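Local coordinates for protein fumarate reductase iron-sulfur subunit (Mycolicibacterium smegmatis, PDB 7D6V) that probably passes electrons from succinate oxidation toward quinone through its three iron-sulfur clusters, as the iron-sulfur subunit of the mycobacterial succinate dehydrogenase Sdh1, at residues Y4-R9 against T76-F81; L8-G13 against P46-R51; R93-M98 against T103-N108; P116-P121 against G127-Q132. One frame throughout, in Å; residues are numbered along the deposited sequence.

Contact 1. Residues Y4-R9 against T76-F81; sequences YDAKLR and TRMSTF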
# COMPACT_ATOMS: atom_id res chain seq x y z
N TYR B 4 24.07 -11.75 16.16
CA TYR B 4 24.23 -13.19 16.25
C TYR B 4 24.09 -13.79 14.86
O TYR B 4 23.82 -13.10 13.88
CB TYR B 4 23.21 -13.80 17.22
CG TYR B 4 21.78 -13.65 16.77
CD1 TYR B 4 21.07 -14.72 16.26
CD2 TYR B 4 21.12 -12.43 16.87
CE1 TYR B 4 19.77 -14.59 15.85
CE2 TYR B 4 19.82 -12.29 16.46
CZ TYR B 4 19.14 -13.37 15.95
OH TYR B 4 17.84 -13.23 15.55
N ASP B 5 24.28 -15.11 14.78
CA ASP B 5 24.14 -15.86 13.54
C ASP B 5 22.86 -16.67 13.63
O ASP B 5 22.73 -17.54 14.50
CB ASP B 5 25.36 -16.76 13.33
CG ASP B 5 26.51 -16.03 12.66
OD1 ASP B 5 26.26 -15.12 11.85
OD2 ASP B 5 27.67 -16.37 12.95
N ALA B 6 21.92 -16.39 12.74
CA ALA B 6 20.62 -17.05 12.75
C ALA B 6 20.62 -18.25 11.81
O ALA B 6 21.49 -18.41 10.96
CB ALA B 6 19.51 -16.08 12.35
N LYS B 7 19.61 -19.10 11.98
CA LYS B 7 19.40 -20.27 11.14
C LYS B 7 18.14 -20.05 10.30
O LYS B 7 17.03 -20.04 10.83
CB LYS B 7 19.28 -21.54 11.98
CG LYS B 7 20.55 -21.88 12.74
CD LYS B 7 20.41 -23.19 13.51
CE LYS B 7 19.46 -23.04 14.69
NZ LYS B 7 19.99 -22.13 15.73
N LEU B 8 18.34 -19.85 9.00
CA LEU B 8 17.27 -19.79 8.02
C LEU B 8 17.12 -21.13 7.32
O LEU B 8 18.06 -21.93 7.26
CB LEU B 8 17.53 -18.69 6.99
CG LEU B 8 17.53 -17.25 7.48
CD1 LEU B 8 17.95 -16.32 6.35
CD2 LEU B 8 16.16 -16.86 8.00
N ARG B 9 15.92 -21.38 6.81
CA ARG B 9 15.61 -22.63 6.14
C ARG B 9 14.82 -22.31 4.86
O ARG B 9 13.69 -22.75 4.65
CB ARG B 9 14.90 -23.59 7.09
CG ARG B 9 14.65 -24.97 6.51
CD ARG B 9 13.96 -25.92 7.48
NE ARG B 9 12.59 -25.55 7.80
CZ ARG B 9 11.86 -26.14 8.74
NH1 ARG B 9 12.38 -27.13 9.45
NH2 ARG B 9 10.62 -25.75 8.98
N THR B 76 8.58 -7.84 8.68
CA THR B 76 8.70 -8.85 9.73
C THR B 76 9.95 -8.56 10.55
O THR B 76 11.07 -8.59 10.02
CB THR B 76 8.75 -10.25 9.12
OG1 THR B 76 7.67 -10.39 8.19
CG2 THR B 76 8.60 -11.30 10.20
N ARG B 77 9.77 -8.32 11.85
CA ARG B 77 10.77 -7.64 12.65
C ARG B 77 12.02 -8.47 12.91
O ARG B 77 13.05 -7.90 13.27
CB ARG B 77 10.16 -7.21 13.98
CG ARG B 77 10.63 -5.86 14.47
CD ARG B 77 9.87 -5.45 15.72
NE ARG B 77 8.45 -5.26 15.44
CZ ARG B 77 7.47 -5.89 16.09
NH1 ARG B 77 7.77 -6.75 17.05
NH2 ARG B 77 6.21 -5.67 15.78
N MET B 78 11.94 -9.80 12.80
CA MET B 78 13.09 -10.69 12.87
C MET B 78 13.64 -10.76 14.29
O MET B 78 14.47 -11.61 14.61
CB MET B 78 14.17 -10.24 11.87
CG MET B 78 15.44 -11.06 11.82
SD MET B 78 15.27 -12.50 10.74
CE MET B 78 15.77 -13.80 11.85
N SER B 79 13.13 -9.90 15.17
CA SER B 79 13.27 -10.06 16.61
C SER B 79 12.05 -10.74 17.20
O SER B 79 12.01 -10.98 18.41
CB SER B 79 13.50 -8.70 17.28
OG SER B 79 12.34 -7.90 17.19
N THR B 80 11.06 -11.02 16.36
CA THR B 80 9.95 -11.88 16.75
C THR B 80 10.44 -13.27 17.13
O THR B 80 9.80 -13.97 17.92
CB THR B 80 8.95 -11.96 15.58
OG1 THR B 80 8.39 -10.67 15.36
CG2 THR B 80 7.83 -12.95 15.87
N PHE B 81 11.60 -13.66 16.62
CA PHE B 81 12.12 -15.02 16.73
C PHE B 81 13.32 -15.04 17.67
O PHE B 81 14.08 -14.07 17.75
CB PHE B 81 12.53 -15.55 15.36
CG PHE B 81 11.54 -15.24 14.28
CD1 PHE B 81 10.27 -15.77 14.31
CD2 PHE B 81 11.88 -14.39 13.24
CE1 PHE B 81 9.36 -15.48 13.32
CE2 PHE B 81 10.98 -14.10 12.25
CZ PHE B 81 9.71 -14.64 12.29
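Between A6 on strand 4-14 and M78 in the loop that leads to strand 86-87 the meeting is one of methyl groups, inside the ferredoxin-like beta-grasp fold that carries the 2Fe-2S cluster. The two backbones stay well apart, so M78 has to span the distance. Its CB leaves the backbone at an angle to the strand, not straight at it. CG follows anti to the backbone N (chi1 180°), which carries the chain outward from its loop, and lies 4.9 Å from Y4 OH. A turn about the CB-CG bond then throws the rest of the chain toward the strand, with SD 5.2 Å from L8 CD2. The methyl CE completes the reach: it lies 4.4 Å from A6 CB and 4.3 Å from Y4 OH, while within its own segment it is backed by the ring of F81, whose CD2 is 4.2 Å away. The M78 side chain also packs on V33 and I36 of helix 33-43.

Y4 comes from the strand to meet the loop. Its ring extends toward the loop and brings the hydroxyl to the turn, where the approach to the loop backbone is one of packing. F81 in turn is covered on one face by T80 CB and rests on V87 of strand 86-87, which lies beside 4-14. The methionine thus fills the interior between sheet and helix, its side chain about 14 Å from the 2Fe-2S cluster, while Y4 borders its outer edge. At that edge the phenol OH stands 3.9 Å from M78 O and 4.4 Å from F81 O.

Contact 2. Residues L8-G13 against P46-R51; sequences LRVWRG and PDLAVR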
# COMPACT_ATOMS: atom_id res chain seq x y z
N LEU B 8 18.34 -19.85 9.00
CA LEU B 8 17.27 -19.79 8.02
C LEU B 8 17.12 -21.13 7.32
O LEU B 8 18.06 -21.93 7.26
CB LEU B 8 17.53 -18.69 6.99
CG LEU B 8 17.53 -17.25 7.48
CD1 LEU B 8 17.95 -16.32 6.35
CD2 LEU B 8 16.16 -16.86 8.00
N ARG B 9 15.92 -21.38 6.81
CA ARG B 9 15.61 -22.63 6.14
C ARG B 9 14.82 -22.31 4.86
O ARG B 9 13.69 -22.75 4.65
CB ARG B 9 14.90 -23.59 7.09
CG ARG B 9 14.65 -24.97 6.51
CD ARG B 9 13.96 -25.92 7.48
NE ARG B 9 12.59 -25.55 7.80
CZ ARG B 9 11.86 -26.14 8.74
NH1 ARG B 9 12.38 -27.13 9.45
NH2 ARG B 9 10.62 -25.75 8.98
N VAL B 10 15.41 -21.46 4.01
CA VAL B 10 14.74 -20.93 2.83
C VAL B 10 14.45 -22.03 1.81
O VAL B 10 15.27 -22.92 1.57
CB VAL B 10 15.60 -19.82 2.21
CG1 VAL B 10 15.00 -19.30 0.92
CG2 VAL B 10 15.81 -18.69 3.20
N TRP B 11 13.26 -21.95 1.19
CA TRP B 11 12.85 -22.91 0.17
C TRP B 11 13.45 -22.56 -1.18
O TRP B 11 13.36 -21.42 -1.64
CB TRP B 11 11.33 -22.95 0.07
CG TRP B 11 10.79 -24.03 -0.83
CD1 TRP B 11 10.45 -25.30 -0.48
CD2 TRP B 11 10.53 -23.93 -2.24
NE1 TRP B 11 10.00 -25.99 -1.57
CE2 TRP B 11 10.04 -25.18 -2.67
CE3 TRP B 11 10.67 -22.91 -3.18
CZ2 TRP B 11 9.69 -25.43 -3.99
CZ3 TRP B 11 10.33 -23.16 -4.49
CH2 TRP B 11 9.84 -24.41 -4.88
N ARG B 12 14.07 -23.55 -1.84
CA ARG B 12 14.67 -23.38 -3.15
C ARG B 12 14.06 -24.36 -4.14
O ARG B 12 13.79 -25.51 -3.79
CB ARG B 12 16.20 -23.59 -3.11
CG ARG B 12 16.93 -22.82 -2.04
CD ARG B 12 16.92 -21.33 -2.28
NE ARG B 12 17.25 -20.97 -3.65
CZ ARG B 12 18.48 -20.68 -4.08
NH1 ARG B 12 18.68 -20.36 -5.35
NH2 ARG B 12 19.50 -20.73 -3.24
N GLY B 13 13.85 -23.91 -5.36
CA GLY B 13 13.35 -24.78 -6.41
C GLY B 13 12.53 -24.00 -7.41
O GLY B 13 12.54 -22.77 -7.44
N PRO B 46 23.63 -15.54 -4.86
CA PRO B 46 23.38 -14.40 -5.76
C PRO B 46 22.14 -14.56 -6.62
O PRO B 46 21.52 -13.55 -6.98
CB PRO B 46 24.65 -14.34 -6.61
CG PRO B 46 25.64 -15.22 -5.93
CD PRO B 46 24.87 -16.25 -5.19
N ASP B 47 21.75 -15.79 -6.95
CA ASP B 47 20.65 -16.06 -7.87
C ASP B 47 19.36 -16.43 -7.15
O ASP B 47 18.48 -17.04 -7.76
CB ASP B 47 21.04 -17.17 -8.84
CG ASP B 47 21.55 -18.40 -8.14
OD1 ASP B 47 21.95 -18.29 -6.96
OD2 ASP B 47 21.53 -19.49 -8.74
N LEU B 48 19.22 -16.07 -5.88
CA LEU B 48 18.02 -16.38 -5.12
C LEU B 48 16.88 -15.45 -5.51
O LEU B 48 17.05 -14.23 -5.52
CB LEU B 48 18.30 -16.29 -3.62
CG LEU B 48 17.10 -16.31 -2.69
CD1 LEU B 48 16.59 -17.72 -2.53
CD2 LEU B 48 17.48 -15.72 -1.35
N ALA B 49 15.71 -16.03 -5.79
CA ALA B 49 14.57 -15.28 -6.30
C ALA B 49 13.76 -14.66 -5.17
O ALA B 49 13.35 -15.36 -4.24
CB ALA B 49 13.69 -16.23 -7.12
N VAL B 50 13.53 -13.34 -5.23
CA VAL B 50 12.93 -12.63 -4.10
C VAL B 50 11.71 -11.80 -4.49
O VAL B 50 10.63 -11.99 -3.92
CB VAL B 50 13.97 -11.75 -3.39
CG1 VAL B 50 13.34 -11.04 -2.21
CG2 VAL B 50 15.13 -12.58 -2.93
N ARG B 51 11.86 -10.88 -5.44
CA ARG B 51 10.80 -9.95 -5.86
C ARG B 51 10.37 -9.01 -4.73
O ARG B 51 9.31 -9.14 -4.13
CB ARG B 51 9.58 -10.68 -6.42
CG ARG B 51 8.58 -9.72 -7.04
CD ARG B 51 7.17 -10.26 -7.04
NE ARG B 51 6.86 -10.96 -8.28
CZ ARG B 51 6.02 -11.98 -8.38
NH1 ARG B 51 5.38 -12.41 -7.30
NH2 ARG B 51 5.81 -12.56 -9.55
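V10 is the first residue of 8-13 to meet the loop 46-51, its CG1 lying 4.1 Å from L48 CD1. That methyl is anti to the backbone N (chi1 176°), which turns it out from the strand toward the leucine, and the two side chains pass each other at a slant.

Past W11, whose NE1 is hydrogen-bonded to Q20 O of the membrane anchor subunit, R12 carries most of the contact from the strand side. Bends at chi2 and chi3 fold the chain over, so that the flat guanidinium lies across L48 with the leucine CD1 over one of its faces. From L48 CD1 the distances are 3.6 Å to R12 CD and 3.5 Å to R12 NE, a packing of methyl against the flat group that leaves its N-H bonds for other partners. D100 takes NE in a salt bridge and the hydroxyl of Y23 accepts from NH2. D47 adds only a distant charge, its OD1 being 4.2 Å from R12 NH1; this is too far for an ion pair, though it may add a little favourable field. G13 follows with its backbone N bonded to OD1 of the same D100, whose OD2 accepts from A49 N of the loop, so that this one aspartate ties both segments together.

L48 lies between two elements of the ferredoxin-like fold. Strand 4-14 supplies V10 and R12, and helix 33-43 supplies I37, which packs against the leucine; strand 17-27 pairs antiparallel with 4-14.

Contact 3. Residues R93-M98 against T103-N108; sequences RTFPVM and TDVSFN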
# COMPACT_ATOMS: atom_id res chain seq x y z
N ARG B 93 1.85 -20.35 -0.92
CA ARG B 93 1.48 -21.71 -1.25
C ARG B 93 0.14 -21.81 -1.98
O ARG B 93 -0.32 -22.93 -2.23
CB ARG B 93 1.44 -22.57 0.01
CG ARG B 93 2.81 -22.91 0.56
CD ARG B 93 2.70 -23.79 1.79
NE ARG B 93 2.66 -25.20 1.45
CZ ARG B 93 2.46 -26.18 2.33
NH1 ARG B 93 2.29 -25.89 3.61
NH2 ARG B 93 2.44 -27.44 1.94
N THR B 94 -0.49 -20.69 -2.31
CA THR B 94 -1.75 -20.71 -3.04
C THR B 94 -1.58 -20.53 -4.54
O THR B 94 -2.41 -21.00 -5.32
CB THR B 94 -2.68 -19.61 -2.50
OG1 THR B 94 -2.80 -19.75 -1.08
CG2 THR B 94 -4.07 -19.71 -3.11
N PHE B 95 -0.50 -19.89 -4.97
CA PHE B 95 -0.28 -19.57 -6.36
C PHE B 95 0.84 -20.42 -6.94
O PHE B 95 1.67 -20.95 -6.20
CB PHE B 95 0.06 -18.08 -6.51
CG PHE B 95 -0.95 -17.17 -5.88
CD1 PHE B 95 -2.24 -17.12 -6.37
CD2 PHE B 95 -0.63 -16.40 -4.78
CE1 PHE B 95 -3.19 -16.30 -5.78
CE2 PHE B 95 -1.57 -15.58 -4.19
CZ PHE B 95 -2.84 -15.53 -4.70
N PRO B 96 0.86 -20.62 -8.25
CA PRO B 96 1.94 -21.41 -8.86
C PRO B 96 3.29 -20.75 -8.62
O PRO B 96 3.43 -19.53 -8.68
CB PRO B 96 1.58 -21.43 -10.35
CG PRO B 96 0.14 -21.10 -10.40
CD PRO B 96 -0.12 -20.18 -9.26
N VAL B 97 4.29 -21.58 -8.36
CA VAL B 97 5.62 -21.11 -8.01
C VAL B 97 6.41 -20.82 -9.28
O VAL B 97 6.46 -21.66 -10.19
CB VAL B 97 6.35 -22.13 -7.11
CG1 VAL B 97 6.37 -23.50 -7.75
CG2 VAL B 97 7.75 -21.66 -6.81
N MET B 98 6.98 -19.62 -9.37
CA MET B 98 7.91 -19.32 -10.45
C MET B 98 9.30 -19.85 -10.13
O MET B 98 9.83 -20.71 -10.84
CB MET B 98 7.96 -17.81 -10.70
CG MET B 98 6.84 -17.27 -11.56
SD MET B 98 6.86 -15.47 -11.61
CE MET B 98 5.58 -15.15 -12.82
N THR B 103 6.14 -16.32 -6.80
CA THR B 103 5.00 -17.07 -7.31
C THR B 103 4.37 -16.31 -8.47
O THR B 103 4.59 -15.12 -8.65
CB THR B 103 3.95 -17.34 -6.23
OG1 THR B 103 3.66 -16.12 -5.54
CG2 THR B 103 4.47 -18.36 -5.24
N ASP B 104 3.58 -17.04 -9.25
CA ASP B 104 2.86 -16.45 -10.38
C ASP B 104 1.55 -15.87 -9.87
O ASP B 104 0.52 -16.55 -9.83
CB ASP B 104 2.63 -17.49 -11.47
CG ASP B 104 2.03 -16.90 -12.72
OD1 ASP B 104 1.18 -17.57 -13.35
OD2 ASP B 104 2.39 -15.77 -13.09
N VAL B 105 1.59 -14.62 -9.44
CA VAL B 105 0.38 -13.92 -8.99
C VAL B 105 -0.20 -13.25 -10.23
O VAL B 105 -0.05 -12.05 -10.49
CB VAL B 105 0.66 -12.94 -7.85
CG1 VAL B 105 0.92 -13.69 -6.57
CG2 VAL B 105 1.86 -12.06 -8.18
N SER B 106 -0.92 -14.05 -11.02
CA SER B 106 -1.64 -13.55 -12.19
C SER B 106 -3.11 -13.91 -12.17
O SER B 106 -3.88 -13.29 -12.90
CB SER B 106 -1.00 -14.09 -13.48
OG SER B 106 -1.38 -15.43 -13.72
N PHE B 107 -3.51 -14.89 -11.36
CA PHE B 107 -4.92 -15.13 -11.08
C PHE B 107 -5.59 -13.86 -10.57
O PHE B 107 -6.73 -13.56 -10.93
CB PHE B 107 -5.02 -16.29 -10.08
CG PHE B 107 -6.28 -16.30 -9.26
CD1 PHE B 107 -7.39 -17.00 -9.69
CD2 PHE B 107 -6.33 -15.67 -8.03
CE1 PHE B 107 -8.54 -17.03 -8.94
CE2 PHE B 107 -7.48 -15.69 -7.27
CZ PHE B 107 -8.58 -16.37 -7.73
N ASN B 108 -4.87 -13.08 -9.76
CA ASN B 108 -5.42 -11.84 -9.23
C ASN B 108 -5.63 -10.81 -10.34
O ASN B 108 -6.67 -10.15 -10.39
CB ASN B 108 -4.49 -11.28 -8.15
CG ASN B 108 -4.14 -12.31 -7.10
OD1 ASN B 108 -4.94 -12.59 -6.21
ND2 ASN B 108 -2.96 -12.89 -7.21
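F95 makes the dense half of this contact, its ring reaching across to V105, F107 and N108. V105 CG1 comes within 3.6 Å of F95 CD2, and F107 CD2 meets the edge of the ring, 3.9 Å from F95 CE1. The carboxamide of N108 sits by the far end of the ring, N108 ND2 3.6 Å from F95 CZ, with amide and ring planes 73° apart; its OD1 is hydrogen-bonded to Q152 NE2. With CG beside the backbone N and anti to the carbonyl carbon (chi1 -54°), the ring points into the group of V105, F107 and N108. On the strand side V97 and T103 form an antiparallel non-hydrogen-bonded pair, and D104 N donates to P96 O, 2.6 Å away in a nearly straight bond (174°).

The other half borders solvent, P96, M98 and D104 each being partly exposed. M98, extended beyond CG, lays its thioether beside the turn: SD is 3.7 Å from T103 O, and CE runs obliquely past the D104 side chain. Two consecutive inverse gamma turns, at D104 and V105, bend the chain here, and S106 OG gives D104 OD1 a weak bond. R17 of the membrane anchor subunit packs on P96, and E193 of subunit A on M98.

Apolar contacts predominate, so the joint between the hairpin and helix 107-112, where the N108 side chain comes about 8 Å from the 4Fe-4S cluster, is mainly apolar, with one nearly straight backbone bond between D104 N and P96 O.

Contact 4. Residues P116-P121 against G127-Q132; sequences PSFTPP and GEYRMQ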
# COMPACT_ATOMS: atom_id res chain seq x y z
N PRO B 116 -16.90 -5.19 -12.94
CA PRO B 116 -17.23 -3.92 -13.60
C PRO B 116 -16.59 -2.75 -12.87
O PRO B 116 -16.53 -2.72 -11.64
CB PRO B 116 -18.76 -3.87 -13.53
CG PRO B 116 -19.17 -5.28 -13.37
CD PRO B 116 -18.11 -5.94 -12.55
N SER B 117 -16.12 -1.78 -13.64
CA SER B 117 -15.36 -0.68 -13.09
C SER B 117 -16.29 0.43 -12.61
O SER B 117 -17.51 0.33 -12.69
CB SER B 117 -14.36 -0.16 -14.13
OG SER B 117 -13.36 -1.12 -14.38
N PHE B 118 -15.69 1.50 -12.10
CA PHE B 118 -16.46 2.64 -11.63
C PHE B 118 -17.23 3.27 -12.78
O PHE B 118 -16.66 3.57 -13.84
CB PHE B 118 -15.53 3.67 -10.98
CG PHE B 118 -16.16 5.01 -10.75
CD1 PHE B 118 -15.79 6.10 -11.51
CD2 PHE B 118 -17.13 5.17 -9.78
CE1 PHE B 118 -16.36 7.33 -11.30
CE2 PHE B 118 -17.71 6.40 -9.57
CZ PHE B 118 -17.33 7.48 -10.33
N THR B 119 -18.52 3.48 -12.57
CA THR B 119 -19.39 4.09 -13.58
C THR B 119 -20.03 5.34 -13.01
O THR B 119 -20.94 5.24 -12.17
CB THR B 119 -20.46 3.10 -14.04
OG1 THR B 119 -19.86 1.83 -14.32
CG2 THR B 119 -21.14 3.61 -15.30
N PRO B 120 -19.60 6.53 -13.42
CA PRO B 120 -20.24 7.75 -12.95
C PRO B 120 -21.48 8.06 -13.76
O PRO B 120 -21.69 7.46 -14.83
CB PRO B 120 -19.15 8.81 -13.16
CG PRO B 120 -18.39 8.31 -14.33
CD PRO B 120 -18.44 6.80 -14.29
N PRO B 121 -22.34 8.96 -13.29
CA PRO B 121 -23.46 9.41 -14.13
C PRO B 121 -22.95 10.06 -15.40
O PRO B 121 -21.95 10.78 -15.39
CB PRO B 121 -24.19 10.41 -13.23
CG PRO B 121 -23.80 10.04 -11.85
CD PRO B 121 -22.39 9.54 -11.94
N GLY B 127 -15.10 18.69 -13.05
CA GLY B 127 -15.00 19.62 -11.95
C GLY B 127 -16.24 19.77 -11.11
O GLY B 127 -16.24 20.55 -10.15
N GLU B 128 -17.31 19.04 -11.43
CA GLU B 128 -18.61 19.24 -10.79
C GLU B 128 -18.98 18.11 -9.84
O GLU B 128 -20.13 18.05 -9.39
CB GLU B 128 -19.69 19.40 -11.86
N TYR B 129 -18.05 17.22 -9.51
CA TYR B 129 -18.33 16.16 -8.55
C TYR B 129 -18.46 16.74 -7.15
O TYR B 129 -17.70 17.63 -6.76
CB TYR B 129 -17.22 15.11 -8.58
CG TYR B 129 -17.27 14.15 -9.75
CD1 TYR B 129 -17.49 14.60 -11.04
CD2 TYR B 129 -17.08 12.79 -9.55
CE1 TYR B 129 -17.53 13.73 -12.10
CE2 TYR B 129 -17.12 11.91 -10.61
CZ TYR B 129 -17.35 12.38 -11.88
OH TYR B 129 -17.38 11.50 -12.94
N ARG B 130 -19.43 16.24 -6.39
CA ARG B 130 -19.63 16.66 -5.01
C ARG B 130 -19.87 15.43 -4.15
O ARG B 130 -20.82 14.68 -4.39
CB ARG B 130 -20.81 17.63 -4.88
CG ARG B 130 -20.64 18.93 -5.62
CD ARG B 130 -19.58 19.81 -4.98
NE ARG B 130 -19.32 20.99 -5.80
CZ ARG B 130 -18.31 21.10 -6.65
NH1 ARG B 130 -17.45 20.10 -6.79
NH2 ARG B 130 -18.16 22.20 -7.36
N MET B 131 -19.01 15.22 -3.16
CA MET B 131 -19.16 14.12 -2.22
C MET B 131 -18.83 14.60 -0.82
O MET B 131 -17.86 15.34 -0.62
CB MET B 131 -18.25 12.93 -2.58
CG MET B 131 -18.50 12.36 -3.97
SD MET B 131 -17.38 11.01 -4.38
CE MET B 131 -16.00 11.92 -5.05
N GLN B 132 -19.63 14.19 0.15
CA GLN B 132 -19.35 14.47 1.55
C GLN B 132 -18.43 13.40 2.13
O GLN B 132 -18.38 12.27 1.64
CB GLN B 132 -20.65 14.56 2.35
CG GLN B 132 -21.61 15.64 1.86
CD GLN B 132 -21.08 17.04 2.07
OE1 GLN B 132 -20.42 17.32 3.07
NE2 GLN B 132 -21.36 17.93 1.13
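Two kinds of packing join P120 and F118 to Y129, and all of it falls on the Y129 side chain. The first is aromatic. F118 CZ and Y129 CE2 approach to 4.4 Å, each atom lying near the plane of the other ring, so the two meet rim to rim rather than stacked. F118 has its CG anti to the backbone N (chi1 166°), which carries the ring toward Y129, and the backbone N of P120 lies over one of its faces.

The second kind is aliphatic against phenol. Y129 OH rests on the pyrrolidine ring of P120, 3.2 Å from P120 CB and 3.6 Å from P120 CG, the two side chains passing obliquely. Across the two segments the hydroxyl touches carbon alone.

Polar bonds serve the segments separately. T119 OG1 gives a weak one to S117 O, 3.2 Å away. R190 donates to the carbonyl oxygens of P116 and S117, tying the loop to the body of the subunit. Q153 of subunit A is hydrogen-bonded to S117 OG, while T103 of subunit A packs on both F118 and Y129.

Such a proline-rich loop without regular structure, running from helix 107-112 to helix 133-142 and laid on subunit A, fits the connection between the 2Fe-2S and dicluster halves of succinate dehydrogenase iron-sulfur subunits.

How the contacts relate
From the N terminus, strand 4-14 opens two loops in turn. Contact 2 closes the inner one, when 46-51 returns to its second half; contact 1 closes the wider one at 76-81. The loop of contact 2 thus lies largely inside that of contact 1, the two starting from the same strand and sharing L8 and R9. Both tie the sheet to the chain around helix 33-43. Contact 3 then closes a short hairpin, and contact 4 another short loop, each in series. Contacts 2 and 3 touch: R51 NH2 is 3.0 Å from T103 O, a probable hydrogen bond, and W11 packs on V97. Contact 4 stands apart, about 12 Å from contact 3 at nearest atoms, on the other side of the chain's centre from contacts 1 and 2.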